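Local coordinates for hypothetical protein Atu3615 (Agrobacterium tumefaciens str. C58, PDB 1ZNP) that is of unknown function but has the beta-barrel fold of the cupin superfamily, to which its DUF985 family belongs, at residues A[78-81]-A[82-85]; A[128-131]-A[132-135]. All coordinates share one frame; numbering follows the deposited sequence.

Overall arrangement
Both contacts are local turns within one cupin-family region. Interaction 1 comes first along the chain, and interaction 2 follows after it has closed. Residues 78-85 connect strand 73-78 to strand 85-89, antiparallel neighbours in the large mixed sheet. Residues 128-135 lead from strand 117-124 of that same sheet into strand 133-135, which pairs antiparallel with strand 56-58. The centres of the two contacts are about 19 Å apart, and their nearest atoms about 10 Å, so they do not touch. Interaction 1 is largely at the surface and held by polar groups. Interaction 2 is partly buried and mainly aromatic. Each shapes a separate connection between strands.

Interaction 1 of 2, residues A[78-81]-A[82-85]; sequences SQDG and REVQ
Ser-78 and Val-84 face each other where the chain reverses, their CA atoms 4.4 Å apart. Strand 73-78 ends here and strand 85-89 follows. Gly-81 has a positive phi and helps swing the chain round. Within the loop, OD1 of Asp-80 accepts two backbone N-H groups. Arg-82 N lies 2.7 Å from Asp-80 OD1 and donates with an N-H...O angle of 154°. Arg-82 N approaches from above the carboxylate plane; Glu-83 N, 2.9 Å from Asp-80 OD1, meets that oxygen at its syn lone pair. Asp-80 can reach both because CG sits between the backbone N and the carbonyl carbon (chi1 75°). The two bonds hold OD1 in place and so limit the rotation of the carboxylate. Its other oxygen, OD2, is modelled 2.4 Å from Glu-83 OE2, with the two carboxylate planes 53° apart. So short a separation is doubtful in detail. Nearer the strands, Ser-78 OG donates to Glu-83 O at 2.9 Å, from above the carbonyl plane. The same oxygen also receives a CA-H...O contact from Ser-78 CA at 3.3 Å. Gln-85 then rejoins Leu-77 by backbone hydrogen bonding, and its side chain packs on Phe-87 of the second subunit. The bond from Arg-82 N to Asp-80 OD1 defines an Asx turn, here set in the hairpin loop between two antiparallel strands of a cupin fold.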
ATOM      1  N   SER A  78       6.196  -0.502  -8.176  1.00 20.56           N
ATOM      2  CA  SER A  78       7.402   0.304  -8.263  1.00 21.10           C
ATOM      3  C   SER A  78       7.303   1.144  -9.519  1.00 22.54           C
ATOM      4  O   SER A  78       7.551   0.659 -10.626  1.00 23.35           O
ATOM      5  CB  SER A  78       8.635  -0.590  -8.322  1.00 19.45           C
ATOM      6  OG  SER A  78       9.805   0.207  -8.379  1.00 23.64           O
ATOM      7  N   GLN A  79       6.938   2.408  -9.345  1.00 25.32           N
ATOM      8  CA  GLN A  79       6.761   3.311 -10.472  1.00 28.77           C
ATOM      9  C   GLN A  79       8.040   3.636 -11.207  1.00 31.19           C
ATOM     10  O   GLN A  79       8.116   3.469 -12.420  1.00 33.75           O
ATOM     11  CB  GLN A  79       6.101   4.612 -10.017  1.00 29.16           C
ATOM     12  CG  GLN A  79       5.646   5.510 -11.161  1.00 30.35           C
ATOM     13  CD  GLN A  79       4.644   4.818 -12.084  1.00 31.44           C
ATOM     14  OE1 GLN A  79       3.550   4.452 -11.662  1.00 30.46           O
ATOM     15  NE2 GLN A  79       5.026   4.628 -13.350  1.00 29.58           N
ATOM     16  N   ASP A  80       9.053   4.080 -10.475  1.00 33.80           N
ATOM     17  CA  ASP A  80      10.323   4.468 -11.083  1.00 37.25           C
ATOM     18  C   ASP A  80      11.373   3.362 -11.130  1.00 40.05           C
ATOM     19  O   ASP A  80      12.459   3.559 -11.673  1.00 40.04           O
ATOM     20  CB  ASP A  80      10.898   5.681 -10.338  1.00 36.52           C
ATOM     21  CG  ASP A  80      11.486   5.318  -8.975  1.00 36.90           C
ATOM     22  OD1 ASP A  80      11.189   4.224  -8.443  1.00 33.05           O
ATOM     23  OD2 ASP A  80      12.246   6.149  -8.433  1.00 37.96           O
ATOM     24  N   GLY A  81      11.055   2.207 -10.553  1.00 42.27           N
ATOM     25  CA  GLY A  81      12.004   1.109 -10.556  1.00 43.89           C
ATOM     26  C   GLY A  81      12.911   1.100  -9.337  1.00 45.93           C
ATOM     27  O   GLY A  81      13.829   0.283  -9.247  1.00 45.89           O
ATOM     28  N   ARG A  82      12.669   2.010  -8.398  1.00 46.92           N
ATOM     29  CA  ARG A  82      13.477   2.067  -7.187  1.00 47.15           C
ATOM     30  C   ARG A  82      12.562   2.087  -5.968  1.00 45.11           C
ATOM     31  O   ARG A  82      12.630   1.199  -5.127  1.00 44.36           O
ATOM     32  CB  ARG A  82      14.378   3.300  -7.214  1.00 51.20           C
ATOM     33  CG  ARG A  82      15.442   3.326  -6.117  1.00 57.77           C
ATOM     34  CD  ARG A  82      16.262   2.029  -6.083  1.00 59.50           C
ATOM     35  NE  ARG A  82      17.565   2.190  -5.439  1.00 62.14           N
ATOM     36  CZ  ARG A  82      18.597   2.840  -5.979  1.00 64.75           C
ATOM     37  NH1 ARG A  82      18.483   3.393  -7.183  1.00 63.66           N
ATOM     38  NH2 ARG A  82      19.749   2.935  -5.315  1.00 64.85           N
ATOM     39  N   GLU A  83      11.707   3.099  -5.868  1.00 43.52           N
ATOM     40  CA  GLU A  83      10.769   3.161  -4.754  1.00 42.09           C
ATOM     41  C   GLU A  83       9.763   2.029  -4.963  1.00 40.07           C
ATOM     42  O   GLU A  83       9.259   1.832  -6.069  1.00 37.63           O
ATOM     43  CB  GLU A  83      10.003   4.489  -4.735  1.00 45.80           C
ATOM     44  CG  GLU A  83      10.698   5.669  -4.054  1.00 52.18           C
ATOM     45  CD  GLU A  83      11.795   6.303  -4.901  1.00 54.76           C
ATOM     46  OE1 GLU A  83      12.413   7.296  -4.439  1.00 55.46           O
ATOM     47  OE2 GLU A  83      12.036   5.814  -6.025  1.00 55.83           O
ATOM     48  N   VAL A  84       9.480   1.279  -3.907  1.00 37.30           N
ATOM     49  CA  VAL A  84       8.511   0.200  -4.002  1.00 35.60           C
ATOM     50  C   VAL A  84       7.507   0.242  -2.834  1.00 33.25           C
ATOM     51  O   VAL A  84       7.858   0.557  -1.697  1.00 32.46           O
ATOM     52  CB  VAL A  84       9.228  -1.191  -4.093  1.00 36.05           C
ATOM     53  CG1 VAL A  84      10.341  -1.276  -3.068  1.00 38.90           C
ATOM     54  CG2 VAL A  84       8.219  -2.323  -3.886  1.00 33.48           C
ATOM     55  N   GLN A  85       6.249  -0.047  -3.152  1.00 30.99           N
ATOM     56  CA  GLN A  85       5.155  -0.055  -2.186  1.00 29.31           C
ATOM     57  C   GLN A  85       4.498  -1.428  -2.246  1.00 27.92           C
ATOM     58  O   GLN A  85       4.478  -2.074  -3.300  1.00 24.91           O
ATOM     59  CB  GLN A  85       4.124   1.015  -2.546  1.00 30.53           C
ATOM     60  CG  GLN A  85       4.706   2.407  -2.721  1.00 33.72           C
ATOM     61  CD  GLN A  85       4.209   3.079  -3.988  1.00 38.06           C
ATOM     62  OE1 GLN A  85       3.033   3.460  -4.085  1.00 36.41           O
ATOM     63  NE2 GLN A  85       5.103   3.216  -4.983  1.00 38.41           N
TER

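Interaction 2 of 2, residues A[128-131]-A[132-135]; sequences FAFS and SFVM
Phe-128, Phe-130 and Phe-133 form an aromatic cluster around a tight turn at the start of strand 133-135, in this cupin-family fold. The turn is of type I, with Phe-130 and Ser-131 at its corners. Ser-132 N closes it with a hydrogen bond of 2.6 Å to Ala-129 O, made from above the carbonyl plane. One residue on, Phe-133 N makes a weak bond of 3.1 Å to Phe-130 O. This folding back brings the three rings together. With CG anti to the backbone N (chi1 -176°), the Phe-133 ring is carried back against Phe-128 and Phe-130, touching both. The Phe-130 and Phe-133 side chains run side by side in the same direction. The edge of Phe-130 is turned to the face of Phe-133 in an edge-to-face pair, with centroids 5.6 Å apart and planes at 66°. Phe-128 completes the cluster from another direction. Its CZ comes 3.4 Å from Phe-133 CD1, which sits at the edge of the Phe-128 ring, near its plane. The two planes are 68° apart, an oblique meeting. Phe-128 also sends CE1 over the centre of the Phe-130 ring, 3.6 Å above that plane. Each ring thus touches the other two. Around the cluster, the ring of His-56 meets Phe-133, Val-58 packs on Phe-128, and Pro-20 lies against Phe-130. Strand 56-58 pairs with strand 133-135 alongside. The polar side of the turn is held differently. Ser-132 OG is hydrogen-bonded to Asp-60 OD1. A water donates to that same Ser-132 OG at 2.7 Å and is also hydrogen-bonded to Ser-131 OG at 3.1 Å, bridging the two hydroxyls.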
ATOM      1  N   PHE A 128      -5.744  -3.806 -22.657  1.00 20.78           N
ATOM      2  CA  PHE A 128      -4.530  -4.608 -22.667  1.00 17.69           C
ATOM      3  C   PHE A 128      -4.112  -5.158 -24.014  1.00 17.60           C
ATOM      4  O   PHE A 128      -4.928  -5.631 -24.802  1.00 17.14           O
ATOM      5  CB  PHE A 128      -4.608  -5.778 -21.697  1.00 14.24           C
ATOM      6  CG  PHE A 128      -3.307  -6.503 -21.549  1.00 14.30           C
ATOM      7  CD1 PHE A 128      -2.982  -7.577 -22.376  1.00 12.88           C
ATOM      8  CD2 PHE A 128      -2.360  -6.061 -20.626  1.00 14.39           C
ATOM      9  CE1 PHE A 128      -1.730  -8.200 -22.290  1.00 11.88           C
ATOM     10  CE2 PHE A 128      -1.109  -6.678 -20.533  1.00 12.07           C
ATOM     11  CZ  PHE A 128      -0.796  -7.747 -21.367  1.00 11.87           C
ATOM     12  N   ALA A 129      -2.809  -5.101 -24.247  1.00 18.90           N
ATOM     13  CA  ALA A 129      -2.189  -5.581 -25.469  1.00 21.30           C
ATOM     14  C   ALA A 129      -0.751  -6.000 -25.161  1.00 21.83           C
ATOM     15  O   ALA A 129       0.024  -5.223 -24.584  1.00 21.79           O
ATOM     16  CB  ALA A 129      -2.192  -4.485 -26.524  1.00 21.09           C
ATOM     17  N   PHE A 130      -0.395  -7.225 -25.542  1.00 21.80           N
ATOM     18  CA  PHE A 130       0.951  -7.717 -25.297  1.00 21.44           C
ATOM     19  C   PHE A 130       2.000  -6.832 -25.967  1.00 21.74           C
ATOM     20  O   PHE A 130       3.176  -6.876 -25.611  1.00 20.61           O
ATOM     21  CB  PHE A 130       1.078  -9.173 -25.736  1.00 22.49           C
ATOM     22  CG  PHE A 130       0.480 -10.147 -24.766  1.00 23.34           C
ATOM     23  CD1 PHE A 130      -0.782 -10.689 -24.984  1.00 23.74           C
ATOM     24  CD2 PHE A 130       1.170 -10.503 -23.610  1.00 25.24           C
ATOM     25  CE1 PHE A 130      -1.350 -11.569 -24.067  1.00 24.76           C
ATOM     26  CE2 PHE A 130       0.608 -11.384 -22.686  1.00 24.37           C
ATOM     27  CZ  PHE A 130      -0.653 -11.918 -22.915  1.00 24.71           C
ATOM     28  N   SER A 131       1.575  -6.014 -26.928  1.00 23.27           N
ATOM     29  CA  SER A 131       2.508  -5.089 -27.574  1.00 24.17           C
ATOM     30  C   SER A 131       2.830  -3.954 -26.590  1.00 23.54           C
ATOM     31  O   SER A 131       3.651  -3.080 -26.871  1.00 22.98           O
ATOM     32  CB  SER A 131       1.910  -4.513 -28.856  1.00 22.90           C
ATOM     33  OG  SER A 131       0.498  -4.493 -28.803  1.00 29.84           O
ATOM     34  N   SER A 132       2.172  -3.982 -25.436  1.00 21.98           N
ATOM     35  CA  SER A 132       2.386  -2.981 -24.392  1.00 25.51           C
ATOM     36  C   SER A 132       2.673  -3.696 -23.072  1.00 26.62           C
ATOM     37  O   SER A 132       2.345  -3.210 -21.987  1.00 27.72           O
ATOM     38  CB  SER A 132       1.147  -2.102 -24.249  1.00 25.17           C
ATOM     39  OG  SER A 132       0.914  -1.398 -25.453  1.00 28.51           O
ATOM     40  N   PHE A 133       3.289  -4.864 -23.196  1.00 26.70           N
ATOM     41  CA  PHE A 133       3.628  -5.709 -22.069  1.00 25.13           C
ATOM     42  C   PHE A 133       5.138  -5.893 -22.051  1.00 26.18           C
ATOM     43  O   PHE A 133       5.744  -6.195 -23.077  1.00 26.08           O
ATOM     44  CB  PHE A 133       2.956  -7.060 -22.246  1.00 24.45           C
ATOM     45  CG  PHE A 133       3.145  -7.990 -21.095  1.00 25.32           C
ATOM     46  CD1 PHE A 133       2.346  -7.875 -19.955  1.00 23.72           C
ATOM     47  CD2 PHE A 133       4.119  -8.987 -21.141  1.00 23.92           C
ATOM     48  CE1 PHE A 133       2.508  -8.735 -18.873  1.00 23.90           C
ATOM     49  CE2 PHE A 133       4.296  -9.856 -20.062  1.00 26.29           C
ATOM     50  CZ  PHE A 133       3.484  -9.730 -18.920  1.00 24.72           C
ATOM     51  N   VAL A 134       5.745  -5.700 -20.887  1.00 27.94           N
ATOM     52  CA  VAL A 134       7.183  -5.861 -20.750  1.00 29.20           C
ATOM     53  C   VAL A 134       7.516  -6.433 -19.390  1.00 31.26           C
ATOM     54  O   VAL A 134       6.982  -5.989 -18.368  1.00 32.31           O
ATOM     55  CB  VAL A 134       7.931  -4.533 -20.872  1.00 28.40           C
ATOM     56  CG1 VAL A 134       9.429  -4.792 -20.801  1.00 27.75           C
ATOM     57  CG2 VAL A 134       7.557  -3.837 -22.156  1.00 27.79           C
HETATM   58  N   MSE A 135       8.411  -7.408 -19.373  1.00 33.96           N
HETATM   59  CA  MSE A 135       8.821  -8.028 -18.125  1.00 36.71           C
HETATM   60  C   MSE A 135      10.250  -7.669 -17.800  1.00 36.25           C
HETATM   61  O   MSE A 135      11.014  -7.261 -18.679  1.00 35.37           O
HETATM   62  CB  MSE A 135       8.697  -9.541 -18.225  1.00 40.26           C
HETATM   63  CG  MSE A 135       7.277 -10.000 -18.354  1.00 47.16           C
HETATM   64 SE   MSE A 135       7.195 -11.886 -18.564  1.00 61.03          SE
HETATM   65  CE  MSE A 135       7.623 -12.393 -16.733  1.00 52.69           C
TER
HETATM   66  O   HOH W   1       0.594  -1.429 -28.111  1.00 26.98           O